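Local coordinates for protein putative tryptophan halogenase (Xanthomonas campestris pv. campestris, PDB 6Y1W) that is a flavin-dependent halogenase that probably uses FAD to halogenate an aromatic substrate, at residues Arg420-Leu425 against Arg431-Gly436; His395-Asp400 against Met413-Ser418. All coordinates share one frame; numbering follows the deposited sequence. Where two conformers were deposited one is given.

Overall arrangement
Both contacts are local closures in the helical C-terminal half of the chain, on the same side of its centre, and they come in series: contact 2 is complete before contact 1 begins. Helix 417-429 is common to them. In contact 2 the turn entering that helix meets the end of helix 371-397; in contact 1 the extended loop after it folds back along its flank. Their centres lie about 13 Å apart and they touch directly, with M423 of contact 1 packing on H397, A398 and I415 of contact 2. Contact 1 also borders the second subunit, whereas contact 2 stays within one chain, so helix 417-429 joins packing within the subunit to the dimer interface.

Contact 1: residues Arg420-Leu425 against Arg431-Gly436; sequences RHRMEL and RVFHQG
The contact between R422 and F433 is a flat cation-pi stack, made where the chain leaving helix 417-429 turns back along that helix. The guanidinium of R422 lies over one face of the F433 ring, with CZ 4.0 Å from the ring centroid and the two planes only 7° apart. R422 reaches this position by bending at chi2 (-105°) and chi3 (-149°), which lays CD and NE over the outer end of the ring and NH1 over its centre; NE comes within 3.6 Å of F433 CZ. On the polar side, R422 NH2 forms a salt bridge with E438, a second grip that would limit rotation of the guanidinium, and E438 also accepts a bond from the backbone N of Q435.

L425 CD2 sits at the edge of the same ring, 3.8 Å from F433 CD1, and H421 CD2 meets F433 CE1 edge to edge, 4.3 Å apart. L425 also lays its CG against R431 CB at 3.8 Å.

H421, R422 and L425 thus present one flank of the helix to the returning chain: a helix followed by an extended return segment, joined mainly through side chains and water. Two waters take part. One donates to both R422 O and R431 O, tying a carbonyl of the helix to one of the returning chain; the other accepts from R422 NH1 at 2.9 Å and, over a longer distance, from F433 N.

Two polar ends, those of R431 and H421, reach the second subunit: R431 pairs through NH1 with D373 of the second subunit, and H421 NE2 bonds to E376 of the second subunit. F433 packs on that same E376.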
ATOM      1  N   ARG A 420     -14.614 -13.700  -0.718  1.00 19.62           N
ATOM      2  CA  ARG A 420     -14.451 -15.151  -0.711  1.00 17.70           C
ATOM      3  C   ARG A 420     -12.977 -15.532  -0.768  1.00 16.55           C
ATOM      4  O   ARG A 420     -12.529 -16.435  -0.051  1.00 19.53           O
ATOM      5  CB  ARG A 420     -15.216 -15.773  -1.885  1.00 18.82           C
ATOM      6  CG  ARG A 420     -15.087 -17.304  -1.955  1.00 29.54           C
ATOM      7  CD  ARG A 420     -16.016 -17.893  -3.029  1.00 29.72           C
ATOM      8  NE  ARG A 420     -17.414 -17.631  -2.701  1.00 40.49           N
ATOM      9  CZ  ARG A 420     -18.134 -18.402  -1.887  1.00 47.72           C
ATOM     10  NH1 ARG A 420     -17.582 -19.478  -1.341  1.00 58.70           N
ATOM     11  NH2 ARG A 420     -19.400 -18.104  -1.617  1.00 35.91           N
ATOM     12  N   HIS A 421     -12.205 -14.869  -1.634  1.00 20.11           N
ATOM     13  CA  HIS A 421     -10.787 -15.192  -1.731  1.00 20.39           C
ATOM     14  C   HIS A 421     -10.064 -14.965  -0.407  1.00 16.16           C
ATOM     15  O   HIS A 421      -9.257 -15.808   0.021  1.00 21.66           O
ATOM     16  CB  HIS A 421     -10.131 -14.373  -2.854  1.00 20.05           C
ATOM     17  CG  HIS A 421      -8.637 -14.538  -2.921  1.00 19.65           C
ATOM     18  ND1 HIS A 421      -8.033 -15.656  -3.461  1.00 26.29           N
ATOM     19  CD2 HIS A 421      -7.629 -13.722  -2.517  1.00 21.64           C
ATOM     20  CE1 HIS A 421      -6.717 -15.524  -3.382  1.00 24.58           C
ATOM     21  NE2 HIS A 421      -6.447 -14.360  -2.808  1.00 25.01           N
ATOM     22  N   ARG A 422     -10.367 -13.861   0.296  1.00 15.77           N
ATOM     23  CA  ARG A 422      -9.712 -13.630   1.578  1.00 17.81           C
ATOM     24  C   ARG A 422     -10.102 -14.686   2.608  1.00 15.46           C
ATOM     25  O   ARG A 422      -9.248 -15.195   3.340  1.00 17.97           O
ATOM     26  CB  ARG A 422     -10.056 -12.229   2.118  1.00 19.07           C
ATOM     27  CG  ARG A 422      -9.597 -11.058   1.170  1.00 27.43           C
ATOM     28  CD  ARG A 422      -8.370 -10.357   1.736  1.00 33.19           C
ATOM     29  NE  ARG A 422      -8.304  -8.945   1.397  1.00 42.03           N
ATOM     30  CZ  ARG A 422      -7.474  -8.067   1.949  1.00 31.62           C
ATOM     31  NH1 ARG A 422      -6.602  -8.411   2.872  1.00 25.28           N
ATOM     32  NH2 ARG A 422      -7.524  -6.812   1.562  1.00 54.88           N
ATOM     33  N   MET A 423     -11.385 -15.047   2.669  1.00 16.87           N
ATOM     34  CA  MET A 423     -11.805 -16.068   3.628  1.00 16.19           C
ATOM     35  C   MET A 423     -11.183 -17.427   3.338  1.00 15.13           C
ATOM     36  O   MET A 423     -10.756 -18.127   4.271  1.00 17.09           O
ATOM     37  CB  MET A 423     -13.334 -16.162   3.617  1.00 16.04           C
ATOM     38  CG  MET A 423     -13.983 -14.868   4.155  1.00 17.67           C
ATOM     39  SD  MET A 423     -15.781 -14.977   4.155  1.00 18.46           S
ATOM     40  CE  MET A 423     -16.013 -16.015   5.636  1.00 19.44           C
ATOM     41  N   GLU A 424     -11.104 -17.798   2.051  1.00 18.08           N
ATOM     42  CA  GLU A 424     -10.512 -19.083   1.667  0.53 18.86           C
ATOM     43  C   GLU A 424      -9.010 -19.112   1.939  1.00 22.45           C
ATOM     44  O   GLU A 424      -8.471 -20.128   2.382  1.00 18.44           O
ATOM     45  CB  GLU A 424     -10.833 -19.374   0.192  0.53 21.06           C
ATOM     46  CG  GLU A 424     -12.297 -19.824   0.012  0.53 21.53           C
ATOM     47  CD  GLU A 424     -12.757 -20.008  -1.430  0.53 37.58           C
ATOM     48  OE1 GLU A 424     -11.934 -19.903  -2.368  0.53 31.93           O
ATOM     49  OE2 GLU A 424     -13.971 -20.261  -1.614  0.53 29.43           O
ATOM     50  N   LEU A 425      -8.316 -18.005   1.697  1.00 17.00           N
ATOM     51  CA  LEU A 425      -6.901 -17.940   2.043  1.00 20.14           C
ATOM     52  C   LEU A 425      -6.681 -18.230   3.521  1.00 18.97           C
ATOM     53  O   LEU A 425      -5.757 -18.959   3.902  1.00 17.66           O
ATOM     54  CB  LEU A 425      -6.362 -16.554   1.679  1.00 22.31           C
ATOM     55  CG  LEU A 425      -4.863 -16.379   1.628  1.00 28.41           C
ATOM     56  CD1 LEU A 425      -4.239 -17.251   0.532  1.00 25.46           C
ATOM     57  CD2 LEU A 425      -4.590 -14.901   1.383  1.00 24.91           C
ATOM     58  N   ARG A 431      -3.462 -17.501   6.194  1.00 18.06           N
ATOM     59  CA  ARG A 431      -2.805 -16.329   5.626  1.00 18.73           C
ATOM     60  C   ARG A 431      -3.761 -15.165   5.427  1.00 19.56           C
ATOM     61  O   ARG A 431      -4.951 -15.352   5.141  1.00 17.94           O
ATOM     62  CB  ARG A 431      -2.131 -16.696   4.301  1.00 17.91           C
ATOM     63  CG  ARG A 431      -1.049 -17.756   4.563  1.00 26.80           C
ATOM     64  CD  ARG A 431      -0.071 -17.903   3.384  1.00 27.04           C
ATOM     65  NE  ARG A 431       0.028 -19.297   2.945  1.00 37.75           N
ATOM     66  CZ  ARG A 431       0.958 -20.169   3.335  1.00 24.00           C
ATOM     67  NH1 ARG A 431       0.921 -21.400   2.847  1.00 25.47           N
ATOM     68  NH2 ARG A 431       1.940 -19.818   4.179  1.00 28.56           N
ATOM     69  N   VAL A 432      -3.213 -13.952   5.619  1.00 16.69           N
ATOM     70  CA  VAL A 432      -3.904 -12.687   5.394  1.00 17.28           C
ATOM     71  C   VAL A 432      -2.893 -11.762   4.727  1.00 21.74           C
ATOM     72  O   VAL A 432      -1.682 -11.899   4.908  1.00 21.50           O
ATOM     73  CB  VAL A 432      -4.438 -12.045   6.711  1.00 15.57           C
ATOM     74  CG1 VAL A 432      -5.448 -13.005   7.400  1.00 18.47           C
ATOM     75  CG2 VAL A 432      -3.297 -11.761   7.697  1.00 20.31           C
ATOM     76  N   PHE A 433      -3.389 -10.788   3.977  1.00 25.50           N
ATOM     77  CA  PHE A 433      -2.517  -9.778   3.395  0.65 30.97           C
ATOM     78  C   PHE A 433      -3.200  -8.429   3.511  1.00 39.91           C
ATOM     79  O   PHE A 433      -4.416  -8.335   3.734  1.00 33.14           O
ATOM     80  CB  PHE A 433      -2.190 -10.092   1.939  0.65 28.21           C
ATOM     81  CG  PHE A 433      -3.384 -10.068   1.032  0.65 28.44           C
ATOM     82  CD1 PHE A 433      -4.152 -11.208   0.838  0.65 20.12           C
ATOM     83  CD2 PHE A 433      -3.738  -8.893   0.362  0.65 24.55           C
ATOM     84  CE1 PHE A 433      -5.235 -11.200  -0.012  0.65 17.70           C
ATOM     85  CE2 PHE A 433      -4.818  -8.861  -0.472  0.65 22.49           C
ATOM     86  CZ  PHE A 433      -5.581 -10.012  -0.666  0.65 25.84           C
ATOM     87  N   HIS A 434      -2.406  -7.375   3.405  1.00 27.85           N
ATOM     88  CA  HIS A 434      -2.937  -6.029   3.405  1.00 28.99           C
ATOM     89  C   HIS A 434      -2.481  -5.409   2.104  1.00 36.24           C
ATOM     90  O   HIS A 434      -1.320  -5.565   1.726  1.00 34.03           O
ATOM     91  CB  HIS A 434      -2.439  -5.194   4.591  1.00 33.71           C
ATOM     92  CG  HIS A 434      -2.736  -3.730   4.450  1.00 32.11           C
ATOM     93  ND1 HIS A 434      -1.880  -2.853   3.818  1.00 40.50           N
ATOM     94  CD2 HIS A 434      -3.805  -2.994   4.841  1.00 33.83           C
ATOM     95  CE1 HIS A 434      -2.408  -1.641   3.827  1.00 37.06           C
ATOM     96  NE2 HIS A 434      -3.580  -1.701   4.435  1.00 31.93           N
ATOM     97  N   GLN A 435      -3.399  -4.777   1.396  1.00 29.36           N
ATOM     98  CA  GLN A 435      -3.073  -4.178   0.104  1.00 50.09           C
ATOM     99  C   GLN A 435      -3.328  -2.677   0.134  1.00 48.78           C
ATOM    100  O   GLN A 435      -4.331  -2.230   0.686  1.00 37.01           O
ATOM    101  CB  GLN A 435      -3.866  -4.827  -1.024  1.00 51.32           C
ATOM    102  CG  GLN A 435      -3.675  -4.130  -2.368  1.00 69.29           C
ATOM    103  CD  GLN A 435      -3.116  -5.057  -3.434  1.00 63.10           C
ATOM    104  OE1 GLN A 435      -3.626  -6.157  -3.651  1.00 60.46           O
ATOM    105  NE2 GLN A 435      -2.046  -4.622  -4.090  1.00 56.65           N
ATOM    106  N   GLY A 436      -2.408  -1.910  -0.454  1.00 52.28           N
ATOM    107  CA  GLY A 436      -2.566  -0.492  -0.713  1.00 41.31           C
ATOM    108  C   GLY A 436      -2.928   0.353   0.492  1.00 36.72           C
ATOM    109  O   GLY A 436      -2.225   0.326   1.506  1.00 39.88           O
TER
HETATM  110  O   HOH W   1      -6.949 -13.650   4.058  1.00 20.91           O
HETATM  111  O   HOH W   2      -6.636 -10.877   4.431  1.00 24.94           O

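Contact 2: residues His395-Asp400 against Met413-Ser418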
ATOM      1  N   HIS A 395     -18.506  -9.872   8.788  1.00 13.40           N
ATOM      2  CA  HIS A 395     -19.095 -10.038  10.120  1.00 13.02           C
ATOM      3  C   HIS A 395     -20.395 -10.841  10.082  1.00 12.78           C
ATOM      4  O   HIS A 395     -20.682 -11.582  11.028  1.00 14.63           O
ATOM      5  CB  HIS A 395     -19.342  -8.664  10.743  1.00 13.98           C
ATOM      6  CG  HIS A 395     -18.157  -8.121  11.484  1.00 14.26           C
ATOM      7  ND1 HIS A 395     -17.613  -8.775  12.576  1.00 13.96           N
ATOM      8  CD2 HIS A 395     -17.411  -7.000  11.295  1.00 12.59           C
ATOM      9  CE1 HIS A 395     -16.586  -8.071  13.038  1.00 15.59           C
ATOM     10  NE2 HIS A 395     -16.449  -6.986  12.289  1.00 12.91           N
ATOM     11  N   TYR A 396     -21.191 -10.687   9.023  1.00 13.62           N
ATOM     12  CA  TYR A 396     -22.463 -11.391   8.914  1.00 13.40           C
ATOM     13  C   TYR A 396     -22.293 -12.782   8.323  1.00 17.76           C
ATOM     14  O   TYR A 396     -23.048 -13.694   8.692  1.00 14.56           O
ATOM     15  CB  TYR A 396     -23.445 -10.593   8.046  1.00 13.50           C
ATOM     16  CG  TYR A 396     -24.006  -9.399   8.772  1.00 13.99           C
ATOM     17  CD1 TYR A 396     -25.020  -9.554   9.696  1.00 15.05           C
ATOM     18  CD2 TYR A 396     -23.526  -8.103   8.524  1.00 13.94           C
ATOM     19  CE1 TYR A 396     -25.574  -8.470  10.368  1.00 15.87           C
ATOM     20  CE2 TYR A 396     -24.075  -7.011   9.218  1.00 14.64           C
ATOM     21  CZ  TYR A 396     -25.101  -7.213  10.121  1.00 17.87           C
ATOM     22  OH  TYR A 396     -25.683  -6.177  10.804  1.00 14.68           O
ATOM     23  N   HIS A 397     -21.334 -12.961   7.407  1.00 15.14           N
ATOM     24  CA  HIS A 397     -21.215 -14.225   6.673  1.00 13.81           C
ATOM     25  C   HIS A 397     -20.440 -15.276   7.441  1.00 16.62           C
ATOM     26  O   HIS A 397     -20.745 -16.471   7.319  1.00 19.35           O
ATOM     27  CB  HIS A 397     -20.528 -13.988   5.317  1.00 16.58           C
ATOM     28  CG  HIS A 397     -20.608 -15.161   4.373  1.00 14.77           C
ATOM     29  ND1 HIS A 397     -21.815 -15.679   3.949  1.00 16.31           N
ATOM     30  CD2 HIS A 397     -19.640 -15.870   3.738  1.00 18.74           C
ATOM     31  CE1 HIS A 397     -21.584 -16.662   3.083  1.00 17.81           C
ATOM     32  NE2 HIS A 397     -20.278 -16.803   2.938  1.00 17.29           N
ATOM     33  N   ALA A 398     -19.426 -14.867   8.206  1.00 14.91           N
ATOM     34  CA  ALA A 398     -18.620 -15.808   8.989  1.00 17.94           C
ATOM     35  C   ALA A 398     -19.331 -16.048  10.318  1.00 19.49           C
ATOM     36  O   ALA A 398     -19.149 -15.314  11.288  1.00 17.82           O
ATOM     37  CB  ALA A 398     -17.210 -15.273   9.181  1.00 15.06           C
ATOM     38  N   THR A 399     -20.195 -17.071  10.373  1.00 16.00           N
ATOM     39  CA  THR A 399     -20.933 -17.305  11.611  1.00 15.18           C
ATOM     40  C   THR A 399     -21.304 -18.773  11.673  1.00 17.54           C
ATOM     41  O   THR A 399     -21.533 -19.399  10.630  1.00 18.09           O
ATOM     42  CB  THR A 399     -22.209 -16.443  11.747  1.00 16.00           C
ATOM     43  OG1 THR A 399     -22.827 -16.756  12.999  1.00 16.54           O
ATOM     44  CG2 THR A 399     -23.210 -16.711  10.595  1.00 16.57           C
ATOM     45  N   ASP A 400     -21.340 -19.312  12.896  1.00 16.60           N
ATOM     46  CA  ASP A 400     -21.907 -20.637  13.155  1.00 17.55           C
ATOM     47  C   ASP A 400     -23.418 -20.597  13.346  1.00 17.73           C
ATOM     48  O   ASP A 400     -24.059 -21.665  13.400  1.00 18.37           O
ATOM     49  CB  ASP A 400     -21.289 -21.275  14.403  1.00 18.35           C
ATOM     50  CG  ASP A 400     -19.804 -21.550  14.270  1.00 21.82           C
ATOM     51  OD1 ASP A 400     -19.263 -21.589  13.141  1.00 21.67           O
ATOM     52  OD2 ASP A 400     -19.189 -21.749  15.327  1.00 25.48           O
ATOM     53  N   MET A 413     -25.784 -16.833   1.896  1.00 17.76           N
ATOM     54  CA  MET A 413     -25.844 -15.909   0.761  1.00 15.13           C
ATOM     55  C   MET A 413     -24.575 -16.000  -0.085  1.00 18.27           C
ATOM     56  O   MET A 413     -23.487 -16.317   0.412  1.00 16.99           O
ATOM     57  CB  MET A 413     -26.034 -14.474   1.275  1.00 18.24           C
ATOM     58  CG  MET A 413     -24.839 -13.951   2.032  1.00 18.39           C
ATOM     59  SD  MET A 413     -25.085 -12.221   2.573  1.00 18.63           S
ATOM     60  CE  MET A 413     -23.685 -12.032   3.636  1.00 17.15           C
ATOM     61  N   GLU A 414     -24.700 -15.658  -1.374  1.00 18.19           N
ATOM     62  CA  GLU A 414     -23.505 -15.437  -2.178  1.00 20.00           C
ATOM     63  C   GLU A 414     -22.799 -14.162  -1.712  1.00 17.21           C
ATOM     64  O   GLU A 414     -23.439 -13.251  -1.198  1.00 18.42           O
ATOM     65  CB  GLU A 414     -23.875 -15.300  -3.652  1.00 22.41           C
ATOM     66  CG  GLU A 414     -24.572 -16.527  -4.208  1.00 31.32           C
ATOM     67  CD  GLU A 414     -23.714 -17.774  -4.097  1.00 50.53           C
ATOM     68  OE1 GLU A 414     -22.566 -17.754  -4.599  1.00 51.36           O
ATOM     69  OE2 GLU A 414     -24.180 -18.770  -3.493  1.00 61.89           O
ATOM     70  N   ILE A 415     -21.475 -14.142  -1.849  1.00 16.95           N
ATOM     71  CA  ILE A 415     -20.676 -12.998  -1.393  1.00 17.35           C
ATOM     72  C   ILE A 415     -19.745 -12.535  -2.508  1.00 20.24           C
ATOM     73  O   ILE A 415     -19.476 -13.273  -3.473  1.00 19.81           O
ATOM     74  CB  ILE A 415     -19.864 -13.344  -0.127  1.00 16.79           C
ATOM     75  CG1 ILE A 415     -19.003 -14.600  -0.361  1.00 18.01           C
ATOM     76  CG2 ILE A 415     -20.853 -13.452   1.061  1.00 15.52           C
ATOM     77  CD1 ILE A 415     -17.846 -14.800   0.696  1.00 17.11           C
ATOM     78  N   PRO A 416     -19.212 -11.316  -2.398  1.00 20.57           N
ATOM     79  CA  PRO A 416     -18.254 -10.849  -3.416  1.00 17.57           C
ATOM     80  C   PRO A 416     -17.048 -11.765  -3.496  1.00 18.06           C
ATOM     81  O   PRO A 416     -16.529 -12.241  -2.483  1.00 17.33           O
ATOM     82  CB  PRO A 416     -17.853  -9.449  -2.935  1.00 22.90           C
ATOM     83  CG  PRO A 416     -18.966  -9.010  -2.025  1.00 20.53           C
ATOM     84  CD  PRO A 416     -19.433 -10.302  -1.355  1.00 18.76           C
ATOM     85  N   ASP A 417     -16.581 -11.989  -4.736  1.00 18.79           N
ATOM     86  CA  ASP A 417     -15.419 -12.835  -4.941  1.00 17.21           C
ATOM     87  C   ASP A 417     -14.212 -12.321  -4.167  1.00 17.14           C
ATOM     88  O   ASP A 417     -13.362 -13.117  -3.725  1.00 18.88           O
ATOM     89  CB  ASP A 417     -15.070 -12.872  -6.443  1.00 20.92           C
ATOM     90  CG  ASP A 417     -16.040 -13.739  -7.252  1.00 39.67           C
ATOM     91  OD1 ASP A 417     -16.651 -14.662  -6.672  1.00 35.27           O
ATOM     92  OD2 ASP A 417     -16.174 -13.506  -8.468  1.00 41.47           O
ATOM     93  N   SER A 418     -14.108 -10.997  -4.025  1.00 17.77           N
ATOM     94  CA  SER A 418     -12.975 -10.408  -3.308  1.00 17.27           C
ATOM     95  C   SER A 418     -12.962 -10.872  -1.853  1.00 20.96           C
ATOM     96  O   SER A 418     -11.898 -11.172  -1.300  1.00 26.76           O
ATOM     97  CB  SER A 418     -13.031  -8.869  -3.401  1.00 20.87           C
ATOM     98  OG  SER A 418     -14.308  -8.308  -3.024  1.00 23.14           O
TER
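H397, on the last turn of helix 371-397, meets M413 and I415 in the short link between helices 405-412 and 417-429. The main interaction is CH-pi. The methyl CG2 of I415 stands almost squarely above the imidazole, 3.6 Å from the ring centroid and 4° off its normal. H397 holds its CG anti to the backbone N (chi1 -168°), directing the ring out toward the link, and chi2 (59°) then turns one face to the isoleucine. The other branch of I415 reaches further along the same ring: its CD1 comes to 3.7 Å from H397 CD2, so CG2 covers the centre and CD1 the CD2/NE2 side.

Van der Waals packing by M413 closes in beside the ring. Beyond CG its chain is extended, and the terminal CE comes to 4.1 Å from H397 CB, while CG lies 4.0 Å from H397 ND1. M423 of helix 417-429 packs against both H397 and I415, joining the next helix to the cluster.

Polar contact across the two segments is slight. The carbonyl O of M413 lies 3.3 Å from H397 CE1, approaching the ring obliquely. The imidazole's hydrogen bond goes to a different residue: ND1 pairs with the carbonyl O of C410, near the end of helix 405-412, which should restrain rotation of the ring.

With ND1 facing a carbonyl oxygen, that nitrogen is expected to carry the proton. The ring therefore works in two ways, its ND1 edge tied to the main chain of helix 405-412 and its pi face taking the methyl of I415.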